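Local coordinates for protein Bd0816 (Bdellovibrio bacteriovorus HD100, PDB 5CER) that probably acts as a serine-type D-Ala-D-Ala carboxypeptidase of the peptidase S13 family, cleaving the terminal D-alanine from cell-wall peptides, at residues V2-V7 against E20-M25; V56-P61 against N185-D190; F104-L109 against E128-Q133; A238-D243 against I274-T279. The protein carries 2 engineered substitutions. All coordinates share one frame; numbering follows the deposited sequence.

Contact 1: V2-V7 against E20-M25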
# COMPACT_ATOMS: atom_id res chain seq x y z
N VAL A 2 4.84 17.75 13.19
CA VAL A 2 3.65 17.02 12.83
C VAL A 2 2.46 17.77 13.29
O VAL A 2 2.36 18.12 14.47
CB VAL A 2 3.62 15.62 13.45
CG1 VAL A 2 2.41 14.84 12.97
CG2 VAL A 2 4.90 14.85 13.08
N TYR A 3 1.52 17.99 12.39
CA TYR A 3 0.29 18.67 12.72
C TYR A 3 -0.81 18.47 11.71
O TYR A 3 -0.57 18.06 10.56
CB TYR A 3 0.52 20.17 12.91
CG TYR A 3 1.21 20.87 11.78
CD1 TYR A 3 0.50 21.37 10.68
CD2 TYR A 3 2.60 21.06 11.81
CE1 TYR A 3 1.16 22.03 9.65
CE2 TYR A 3 3.26 21.73 10.78
CZ TYR A 3 2.53 22.22 9.72
OH TYR A 3 3.19 22.87 8.72
N VAL A 4 -2.02 18.78 12.16
CA VAL A 4 -3.25 18.61 11.36
C VAL A 4 -3.36 19.75 10.34
O VAL A 4 -3.33 20.88 10.72
CB VAL A 4 -4.50 18.59 12.24
CG1 VAL A 4 -5.77 18.55 11.37
CG2 VAL A 4 -4.48 17.39 13.18
N ASN A 5 -3.37 19.41 9.06
CA ASN A 5 -3.71 20.33 8.03
C ASN A 5 -5.19 20.50 8.00
O ASN A 5 -5.69 21.57 8.03
CB ASN A 5 -3.17 19.84 6.67
CG ASN A 5 -1.64 20.05 6.51
OD1 ASN A 5 -1.10 21.01 7.05
ND2 ASN A 5 -0.96 19.17 5.74
N SER A 6 -5.90 19.40 7.99
CA SER A 6 -7.32 19.41 7.69
C SER A 6 -7.94 18.03 8.01
O SER A 6 -7.31 16.99 7.77
CB SER A 6 -7.47 19.66 6.20
OG SER A 6 -8.81 19.91 5.89
N VAL A 7 -9.17 18.04 8.52
CA VAL A 7 -9.97 16.84 8.69
C VAL A 7 -11.39 17.12 8.20
O VAL A 7 -11.97 18.14 8.53
CB VAL A 7 -10.00 16.41 10.18
CG1 VAL A 7 -11.00 15.27 10.44
CG2 VAL A 7 -8.63 15.94 10.62
N GLU A 20 -18.24 18.22 8.71
CA GLU A 20 -17.58 18.76 9.92
C GLU A 20 -16.16 18.23 9.96
O GLU A 20 -15.79 17.38 9.18
CB GLU A 20 -18.38 18.39 11.21
CG GLU A 20 -19.66 19.20 11.31
CD GLU A 20 -20.51 18.92 12.56
OE1 GLU A 20 -20.58 17.78 13.00
OE2 GLU A 20 -21.13 19.88 13.06
N GLY A 21 -15.37 18.78 10.87
CA GLY A 21 -13.94 18.45 10.94
C GLY A 21 -13.08 19.50 11.61
O GLY A 21 -13.49 20.13 12.55
N GLU A 22 -11.91 19.73 11.05
CA GLU A 22 -10.93 20.61 11.60
C GLU A 22 -10.22 21.29 10.48
O GLU A 22 -9.94 20.67 9.47
CB GLU A 22 -9.87 19.81 12.35
CG GLU A 22 -10.34 18.97 13.53
CD GLU A 22 -9.18 18.15 14.10
OE1 GLU A 22 -8.03 18.65 14.14
OE2 GLU A 22 -9.42 16.98 14.48
N GLY A 23 -9.84 22.54 10.67
CA GLY A 23 -9.02 23.28 9.69
C GLY A 23 -9.85 23.74 8.52
O GLY A 23 -11.08 23.67 8.55
N ASP A 24 -9.15 24.21 7.50
CA ASP A 24 -9.73 24.79 6.31
C ASP A 24 -10.00 23.69 5.34
O ASP A 24 -9.07 23.09 4.78
CB ASP A 24 -8.75 25.82 5.73
CG ASP A 24 -9.33 26.65 4.61
OD1 ASP A 24 -10.45 26.34 4.16
OD2 ASP A 24 -8.70 27.66 4.24
N MET A 25 -11.26 23.36 5.17
CA MET A 25 -11.69 22.36 4.16
C MET A 25 -11.46 22.77 2.72
O MET A 25 -11.57 21.92 1.83
CB MET A 25 -13.20 22.18 4.19
CG MET A 25 -13.70 21.25 5.26
SD MET A 25 -15.48 21.41 5.25
CE MET A 25 -15.65 21.23 7.04
O HOH W 1 -8.46 21.00 3.06
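Val-7 and Glu-22 form the hydrogen-bonded pair where the hairpin of strands 3-11 and 19-21 meets at one edge of the large antiparallel sheet. Two nearly straight backbone bonds join them: Val-7 N gives to Glu-22 O at 2.9 Å with an angle of 168° at the hydrogen, and Glu-22 N returns one to Val-7 O at 3.0 Å. The same carbonyls also take CA-H...O contacts. Gly-21 CA comes to 3.1 Å from Val-7 O, an approach made possible by the lack of a side chain there, and Ser-6 CA lies near Glu-22 O.

The side-chain contacts join two valines to Glu-22. The side chains of Val-7 and Glu-22 run side by side in the same direction, with their CB atoms 4.0 Å apart. Val-4 instead meets the far end of Glu-22 at about a right angle, its CG1 3.6 Å from Glu-22 OE1. CG of Glu-22 stands anti to the carbonyl carbon (chi1 -60°), and the extended chain lays the carboxylate beside both valines, where OE2 makes a salt bridge with Lys-368 of helix 356-375.

On the inner strand Asn-5 and Ser-6 together face Leu-346, a classic beta bulge. Past the corner at Glu-22, one water links Ser-6 of the strand to the loop at Asp-24: it accepts from Ser-6 OG at 3.1 Å and donates to Asp-24 O at 2.8 Å.

Contact 2: V56-P61 against N185-D190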
# COMPACT_ATOMS: atom_id res chain seq x y z
N VAL A 56 -3.79 -8.71 -27.28
CA VAL A 56 -3.97 -9.67 -28.39
C VAL A 56 -2.60 -10.22 -28.85
O VAL A 56 -1.64 -9.48 -29.05
CB VAL A 56 -4.75 -9.07 -29.57
CG1 VAL A 56 -5.05 -10.14 -30.61
CG2 VAL A 56 -6.05 -8.45 -29.09
N LEU A 57 -2.54 -11.55 -28.98
CA LEU A 57 -1.33 -12.28 -29.28
C LEU A 57 -1.57 -12.93 -30.64
O LEU A 57 -2.51 -13.71 -30.82
CB LEU A 57 -1.08 -13.34 -28.20
CG LEU A 57 -1.09 -12.86 -26.75
CD1 LEU A 57 -1.16 -14.02 -25.81
CD2 LEU A 57 0.12 -12.01 -26.44
N HIS A 58 -0.71 -12.61 -31.60
CA HIS A 58 -0.80 -13.00 -33.01
C HIS A 58 0.31 -14.04 -33.25
O HIS A 58 1.48 -13.70 -33.28
CB HIS A 58 -0.61 -11.75 -33.88
CG HIS A 58 -1.75 -10.79 -33.77
ND1 HIS A 58 -2.94 -10.98 -34.44
CD2 HIS A 58 -1.90 -9.67 -33.04
CE1 HIS A 58 -3.77 -10.00 -34.13
NE2 HIS A 58 -3.16 -9.19 -33.28
N LEU A 59 -0.10 -15.29 -33.37
CA LEU A 59 0.78 -16.44 -33.37
C LEU A 59 0.80 -17.05 -34.77
O LEU A 59 -0.25 -17.45 -35.32
CB LEU A 59 0.26 -17.44 -32.34
CG LEU A 59 0.71 -17.14 -30.91
CD1 LEU A 59 -0.43 -17.38 -29.93
CD2 LEU A 59 1.92 -17.94 -30.49
N THR A 60 1.99 -17.07 -35.39
CA THR A 60 2.16 -17.57 -36.74
C THR A 60 3.19 -18.70 -36.74
O THR A 60 4.32 -18.47 -36.32
CB THR A 60 2.62 -16.41 -37.68
OG1 THR A 60 1.71 -15.30 -37.59
CG2 THR A 60 2.74 -16.87 -39.12
N PRO A 61 2.83 -19.90 -37.24
CA PRO A 61 3.83 -20.97 -37.32
C PRO A 61 5.03 -20.68 -38.24
O PRO A 61 4.86 -20.10 -39.34
CB PRO A 61 3.06 -22.19 -37.86
CG PRO A 61 1.64 -21.80 -37.97
CD PRO A 61 1.48 -20.35 -37.68
N ASN A 185 1.07 0.26 -36.76
CA ASN A 185 1.02 0.71 -38.15
C ASN A 185 1.61 -0.21 -39.19
O ASN A 185 1.12 -0.28 -40.32
CB ASN A 185 1.74 2.05 -38.31
CG ASN A 185 0.76 3.22 -38.37
OD1 ASN A 185 0.77 4.10 -39.26
ND2 ASN A 185 -0.15 3.21 -37.42
N ASN A 186 2.67 -0.92 -38.79
CA ASN A 186 3.48 -1.79 -39.66
C ASN A 186 3.27 -3.29 -39.47
O ASN A 186 3.97 -4.06 -40.09
CB ASN A 186 4.96 -1.51 -39.39
CG ASN A 186 5.35 -0.06 -39.66
OD1 ASN A 186 4.58 0.73 -40.23
ND2 ASN A 186 6.56 0.29 -39.22
N TYR A 187 2.36 -3.72 -38.61
CA TYR A 187 2.14 -5.15 -38.46
C TYR A 187 0.98 -5.55 -39.33
O TYR A 187 -0.10 -5.01 -39.20
CB TYR A 187 1.89 -5.58 -37.00
CG TYR A 187 1.53 -7.05 -36.96
CD1 TYR A 187 2.52 -8.04 -37.08
CD2 TYR A 187 0.20 -7.46 -36.88
CE1 TYR A 187 2.19 -9.38 -37.09
CE2 TYR A 187 -0.14 -8.81 -36.87
CZ TYR A 187 0.86 -9.77 -36.98
OH TYR A 187 0.52 -11.11 -36.99
N LYS A 188 1.21 -6.53 -40.19
CA LYS A 188 0.15 -7.18 -40.95
C LYS A 188 0.41 -8.69 -40.86
O LYS A 188 1.56 -9.15 -40.88
CB LYS A 188 0.08 -6.63 -42.41
CG LYS A 188 -0.90 -5.35 -42.64
CD LYS A 188 -2.34 -5.76 -42.39
CE LYS A 188 -3.33 -4.63 -42.60
NZ LYS A 188 -4.24 -4.87 -43.76
N LYS A 189 -0.66 -9.45 -40.79
CA LYS A 189 -0.55 -10.86 -40.43
C LYS A 189 -0.58 -11.80 -41.65
O LYS A 189 -1.20 -11.48 -42.66
CB LYS A 189 -1.59 -11.26 -39.40
CG LYS A 189 -3.01 -10.78 -39.58
CD LYS A 189 -3.86 -11.36 -38.47
CE LYS A 189 -5.17 -10.63 -38.32
NZ LYS A 189 -5.91 -11.19 -37.16
N ASP A 190 0.09 -12.94 -41.51
CA ASP A 190 0.15 -13.97 -42.55
C ASP A 190 -1.18 -14.67 -42.67
O ASP A 190 -2.01 -14.63 -41.77
CB ASP A 190 1.20 -15.06 -42.25
CG ASP A 190 2.45 -15.03 -43.17
OD1 ASP A 190 2.87 -13.88 -43.53
OD2 ASP A 190 3.00 -16.16 -43.54
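His-58 and Tyr-187 make the close part of this contact, in which the 185-190 loop lies against strand 54-61. The phenol end of Tyr-187 comes in beside the root of the histidine, with OH 3.4 Å from His-58 CB. Its CE2 sits over one face of the imidazole, 4.0 Å above the plane and displaced toward the rim. The two rings are inclined at 42° and their centroids are 5.3 Å apart, so the pair is neither a parallel stack nor a T. The CA–CB bond of Tyr-187 points toward the strand, and CG is anti to the backbone N (chi1 174°). The imidazole is held from its other end by a hydrogen bond from NE2 to Glu-72.

The outer side is looser. Lys-189 brings its extended chain to the edge of the same imidazole, NZ lying near the ring plane and 3.9 Å from CE1; this ammonium and the Glu-72 carboxylate would probably pull the imidazole's ionisation in opposite directions. Further along, Thr-60 and Asp-190 touch through carbon alone, CG2 to CB at 3.9 Å, while Thr-60 OG1 is hydrogen-bonded to Thr-193.

Strand 54-61 runs between strands 67-72 and 194-199 in the mixed sheet, and the loop bridges strands 175-181 and 194-199. Tyr-187 thereby lies across two strands of that sheet, touching His-58 on 54-61 and stacking on His-70 of 67-72.

Contact 3: F104-L109 against E128-Q133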
# COMPACT_ATOMS: atom_id res chain seq x y z
N PHE A 104 6.42 -6.60 -30.70
CA PHE A 104 5.39 -5.97 -29.87
C PHE A 104 5.20 -4.54 -30.33
O PHE A 104 6.16 -3.89 -30.81
CB PHE A 104 5.77 -6.03 -28.37
CG PHE A 104 6.98 -5.21 -28.03
CD1 PHE A 104 6.87 -3.86 -27.70
CD2 PHE A 104 8.25 -5.76 -28.13
CE1 PHE A 104 7.97 -3.09 -27.43
CE2 PHE A 104 9.37 -4.97 -27.86
CZ PHE A 104 9.22 -3.63 -27.50
N ASP A 105 3.98 -4.03 -30.15
CA ASP A 105 3.62 -2.68 -30.60
C ASP A 105 3.69 -1.63 -29.45
O ASP A 105 4.05 -1.93 -28.30
CB ASP A 105 2.26 -2.71 -31.34
CG ASP A 105 1.04 -2.77 -30.42
OD1 ASP A 105 1.17 -2.57 -29.20
OD2 ASP A 105 -0.08 -2.96 -30.95
N GLU A 106 3.32 -0.39 -29.77
CA GLU A 106 3.47 0.75 -28.83
C GLU A 106 2.61 0.73 -27.60
O GLU A 106 2.81 1.52 -26.68
CB GLU A 106 3.25 2.09 -29.57
CG GLU A 106 1.89 2.29 -30.23
CD GLU A 106 1.84 1.87 -31.69
OE1 GLU A 106 2.59 0.94 -32.09
OE2 GLU A 106 1.05 2.49 -32.44
N ASN A 107 1.66 -0.18 -27.58
CA ASN A 107 0.76 -0.33 -26.46
C ASN A 107 1.13 -1.45 -25.49
O ASN A 107 0.40 -1.66 -24.50
CB ASN A 107 -0.68 -0.48 -27.01
CG ASN A 107 -1.16 0.79 -27.68
OD1 ASN A 107 -0.93 1.92 -27.22
ND2 ASN A 107 -1.77 0.62 -28.80
N PHE A 108 2.19 -2.22 -25.79
CA PHE A 108 2.54 -3.32 -24.89
C PHE A 108 3.45 -2.78 -23.79
O PHE A 108 4.61 -2.41 -24.06
CB PHE A 108 3.15 -4.51 -25.65
CG PHE A 108 3.52 -5.66 -24.75
CD1 PHE A 108 2.57 -6.23 -23.92
CD2 PHE A 108 4.80 -6.16 -24.72
CE1 PHE A 108 2.90 -7.26 -23.07
CE2 PHE A 108 5.12 -7.22 -23.87
CZ PHE A 108 4.18 -7.76 -23.03
N LEU A 109 2.92 -2.69 -22.57
CA LEU A 109 3.72 -2.29 -21.43
C LEU A 109 4.11 -3.56 -20.67
O LEU A 109 3.28 -4.41 -20.44
CB LEU A 109 2.95 -1.33 -20.55
CG LEU A 109 2.60 0.03 -21.25
CD1 LEU A 109 1.73 1.00 -20.43
CD2 LEU A 109 3.80 0.80 -21.76
N GLU A 128 9.87 9.29 -22.42
CA GLU A 128 9.59 10.51 -23.13
C GLU A 128 9.33 10.19 -24.60
O GLU A 128 8.52 10.83 -25.24
CB GLU A 128 10.77 11.50 -23.04
CG GLU A 128 10.32 12.94 -23.02
CD GLU A 128 11.45 13.95 -22.83
OE1 GLU A 128 11.85 14.19 -21.67
OE2 GLU A 128 11.90 14.53 -23.85
N THR A 129 10.12 9.28 -25.16
CA THR A 129 9.91 8.83 -26.54
C THR A 129 9.42 7.38 -26.51
O THR A 129 9.61 6.67 -25.54
CB THR A 129 11.17 8.97 -27.42
OG1 THR A 129 12.19 8.05 -27.01
CG2 THR A 129 11.72 10.41 -27.37
N ILE A 130 8.84 6.98 -27.62
CA ILE A 130 8.47 5.61 -27.85
C ILE A 130 9.66 4.66 -27.94
O ILE A 130 9.60 3.52 -27.47
CB ILE A 130 7.62 5.51 -29.13
CG1 ILE A 130 6.94 4.15 -29.18
CG2 ILE A 130 8.43 5.76 -30.42
CD1 ILE A 130 5.60 4.27 -29.82
N GLU A 131 10.74 5.14 -28.53
CA GLU A 131 12.01 4.43 -28.56
C GLU A 131 12.41 3.97 -27.16
O GLU A 131 12.90 2.85 -26.97
CB GLU A 131 13.13 5.42 -29.00
CG GLU A 131 14.45 4.79 -29.37
CD GLU A 131 15.29 5.42 -30.50
OE1 GLU A 131 14.85 6.25 -31.32
OE2 GLU A 131 16.47 5.03 -30.59
N GLN A 132 12.36 4.92 -26.21
CA GLN A 132 12.77 4.66 -24.83
C GLN A 132 11.87 3.61 -24.20
O GLN A 132 12.37 2.76 -23.45
CB GLN A 132 12.70 5.93 -23.99
CG GLN A 132 13.78 6.97 -24.24
CD GLN A 132 13.52 8.23 -23.43
OE1 GLN A 132 12.76 8.22 -22.47
NE2 GLN A 132 14.20 9.31 -23.78
N GLN A 133 10.57 3.69 -24.49
CA GLN A 133 9.63 2.69 -24.03
C GLN A 133 9.95 1.31 -24.62
O GLN A 133 10.01 0.31 -23.90
CB GLN A 133 8.20 3.09 -24.39
CG GLN A 133 7.14 2.17 -23.78
CD GLN A 133 5.73 2.47 -24.26
OE1 GLN A 133 5.20 3.50 -23.93
NE2 GLN A 133 5.17 1.60 -25.07
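Glu-106, inside the type I turn from Asp-105 to Phe-108, meets Ile-130 and Gln-133 in the first turn of helix 130-145. The turn follows strand 98-104 and doubles as an Asx turn, since Asp-105 OD1 accepts from Asn-107 N. At the helix start, Thr-129 is the N-cap, its OG1 taking the amide hydrogen of Gln-132.

The polar link is a bond from Gln-133 NE2 to Glu-106 O at 2.9 Å. The carbonyl oxygen lies in the plane of the glutamine amide, 7° out of it, whereas NE2 stands 48° above the carbonyl plane. CG of Gln-133 is anti to its backbone N (chi1 -173°), and the extended chain reaches straight across. Leu-109 meets it at about a right angle, pressing CD2 against the amide carbon CD at 3.6 Å. Beside this, Ile-130 CD1 is 3.2 Å from Glu-106 CB, a short approach that may partly reflect the unusual chi2 of Ile-130. The carboxylate of Glu-106 bends off elsewhere, OE1 accepting from the backbone N of Lys-184.

One amide N-H thus grips a backbone oxygen while one leucine methyl packs against the amide group. The link uses neutral groups and a main-chain acceptor, so it should depend little on the protonation of the nearby glutamate.

Contact 4: A238-D243 against I274-T279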
# COMPACT_ATOMS: atom_id res chain seq x y z
N ALA A 238 -15.59 18.40 -14.71
CA ALA A 238 -16.92 17.87 -15.01
C ALA A 238 -17.45 17.04 -13.85
O ALA A 238 -18.59 17.16 -13.46
CB ALA A 238 -16.88 17.09 -16.32
N THR A 239 -16.64 16.13 -13.35
CA THR A 239 -17.09 15.18 -12.32
C THR A 239 -16.98 15.76 -10.91
O THR A 239 -17.88 15.59 -10.15
CB THR A 239 -16.27 13.86 -12.38
OG1 THR A 239 -16.34 13.32 -13.71
CG2 THR A 239 -16.80 12.83 -11.38
N LEU A 240 -15.88 16.42 -10.58
CA LEU A 240 -15.66 16.92 -9.23
C LEU A 240 -16.02 18.40 -9.05
O LEU A 240 -15.90 18.93 -7.94
CB LEU A 240 -14.22 16.67 -8.82
CG LEU A 240 -13.78 15.21 -8.75
CD1 LEU A 240 -12.31 15.12 -8.43
CD2 LEU A 240 -14.57 14.43 -7.71
N LYS A 241 -16.48 19.06 -10.11
CA LYS A 241 -16.77 20.48 -10.08
C LYS A 241 -15.59 21.25 -9.49
O LYS A 241 -15.77 22.14 -8.68
CB LYS A 241 -18.05 20.77 -9.31
CG LYS A 241 -19.30 20.06 -9.82
CD LYS A 241 -19.41 20.14 -11.35
CE LYS A 241 -20.83 20.01 -11.87
NZ LYS A 241 -21.08 18.67 -12.45
N ALA A 242 -14.40 20.96 -10.00
CA ALA A 242 -13.16 21.40 -9.39
C ALA A 242 -12.15 21.89 -10.41
O ALA A 242 -11.96 21.25 -11.46
CB ALA A 242 -12.58 20.25 -8.62
N ASP A 243 -11.55 23.04 -10.14
CA ASP A 243 -10.47 23.55 -10.98
C ASP A 243 -9.19 23.67 -10.12
O ASP A 243 -9.14 23.13 -9.01
CB ASP A 243 -10.88 24.85 -11.66
CG ASP A 243 -11.24 25.95 -10.68
OD1 ASP A 243 -10.79 25.93 -9.52
OD2 ASP A 243 -11.90 26.91 -11.12
N ILE A 274 -13.71 14.33 0.01
CA ILE A 274 -15.07 13.90 0.39
C ILE A 274 -15.95 13.74 -0.88
O ILE A 274 -16.67 12.74 -0.99
CB ILE A 274 -15.75 14.86 1.37
CG1 ILE A 274 -14.97 14.93 2.68
CG2 ILE A 274 -17.17 14.42 1.67
CD1 ILE A 274 -14.73 13.59 3.37
N LYS A 275 -15.90 14.70 -1.79
CA LYS A 275 -16.65 14.58 -3.06
C LYS A 275 -16.28 13.31 -3.81
O LYS A 275 -17.14 12.54 -4.19
CB LYS A 275 -16.40 15.74 -4.00
CG LYS A 275 -17.21 16.95 -3.68
CD LYS A 275 -16.96 18.03 -4.73
CE LYS A 275 -17.23 19.42 -4.21
NZ LYS A 275 -16.83 20.42 -5.24
N THR A 276 -14.97 13.11 -3.96
CA THR A 276 -14.42 11.94 -4.63
C THR A 276 -15.00 10.67 -4.06
O THR A 276 -15.46 9.80 -4.79
CB THR A 276 -12.88 11.91 -4.51
OG1 THR A 276 -12.35 13.10 -5.10
CG2 THR A 276 -12.30 10.71 -5.22
N LEU A 277 -14.92 10.56 -2.74
CA LEU A 277 -15.38 9.40 -2.05
C LEU A 277 -16.87 9.18 -2.25
O LEU A 277 -17.27 8.03 -2.50
CB LEU A 277 -15.02 9.45 -0.54
CG LEU A 277 -13.51 9.27 -0.19
CD1 LEU A 277 -13.21 9.78 1.24
CD2 LEU A 277 -13.09 7.81 -0.36
N TYR A 278 -17.69 10.22 -2.11
CA TYR A 278 -19.13 10.09 -2.32
C TYR A 278 -19.42 9.65 -3.76
O TYR A 278 -20.21 8.71 -4.00
CB TYR A 278 -19.84 11.39 -1.99
CG TYR A 278 -21.31 11.45 -2.37
CD1 TYR A 278 -21.68 11.93 -3.63
CD2 TYR A 278 -22.31 11.10 -1.47
CE1 TYR A 278 -22.99 12.01 -4.01
CE2 TYR A 278 -23.63 11.19 -1.81
CZ TYR A 278 -23.98 11.63 -3.11
OH TYR A 278 -25.31 11.69 -3.52
N THR A 279 -18.79 10.28 -4.72
CA THR A 279 -19.04 9.99 -6.13
C THR A 279 -18.55 8.58 -6.53
O THR A 279 -19.21 7.90 -7.31
CB THR A 279 -18.35 11.07 -7.02
OG1 THR A 279 -18.60 12.35 -6.43
CG2 THR A 279 -18.79 11.06 -8.47
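The flat peptide group of Leu-240 receives the ammonium of Lys-275 close to its own plane: NZ bonds to Leu-240 O at 3.2 Å, tilted 20° from the carbonyl plane. Lys-275 CD also lies near that oxygen, at 3.5 Å. The peptide oxygen of Lys-275 is approached differently, taking Thr-279 N and, from 46° above its plane, Thr-279 OG1 at 2.7 Å.

Van der Waals contacts make up the rest. Leu-240 lays CD2 against Thr-276, 3.7 Å from OG1, a hydroxyl already bonded to Thr-272 O one turn back. The methyls of Thr-239 and Thr-279 meet at 3.9 Å between their CG2 atoms. With each CG2 anti to its own backbone N, it is the methyls that meet, and Thr-239 OG1 is bonded to Glu-45.

Lys-241, with positive phi, turns the chain out of helix 228-239, and its NZ reaches back to Ala-238 O. Two lysine amines therefore sit at this helix's C-terminal end, where they would favourably meet its partial negative charge. The arrangement is a helix terminus docked on the flank of another helix, here 270-286, which itself packs on strands 3-11 and 339-348 in the helix-and-sheet architecture of the beta-lactamase clan.

The contacts fall into two groups far apart in space. Contacts 1 and 4 belong to the part built on the large antiparallel sheet: their centres are 19 Å apart, nearest atoms about 7 Å, and helix 270-286 of contact 4 packs on strand 3-11 of contact 1. Contacts 2 and 3 lie around the mixed sheet, centres 17 Å and nearest atoms about 5 Å apart, with contact 3 nested in the loop closed by contact 2. Contacts 1 and 2 are 56 Å apart, centre to centre, on opposite sides of the chain's centre. Helix 35-47, bordering contact 4, begins where this clan usually has its SxxK motif, whose serine position is alanine here.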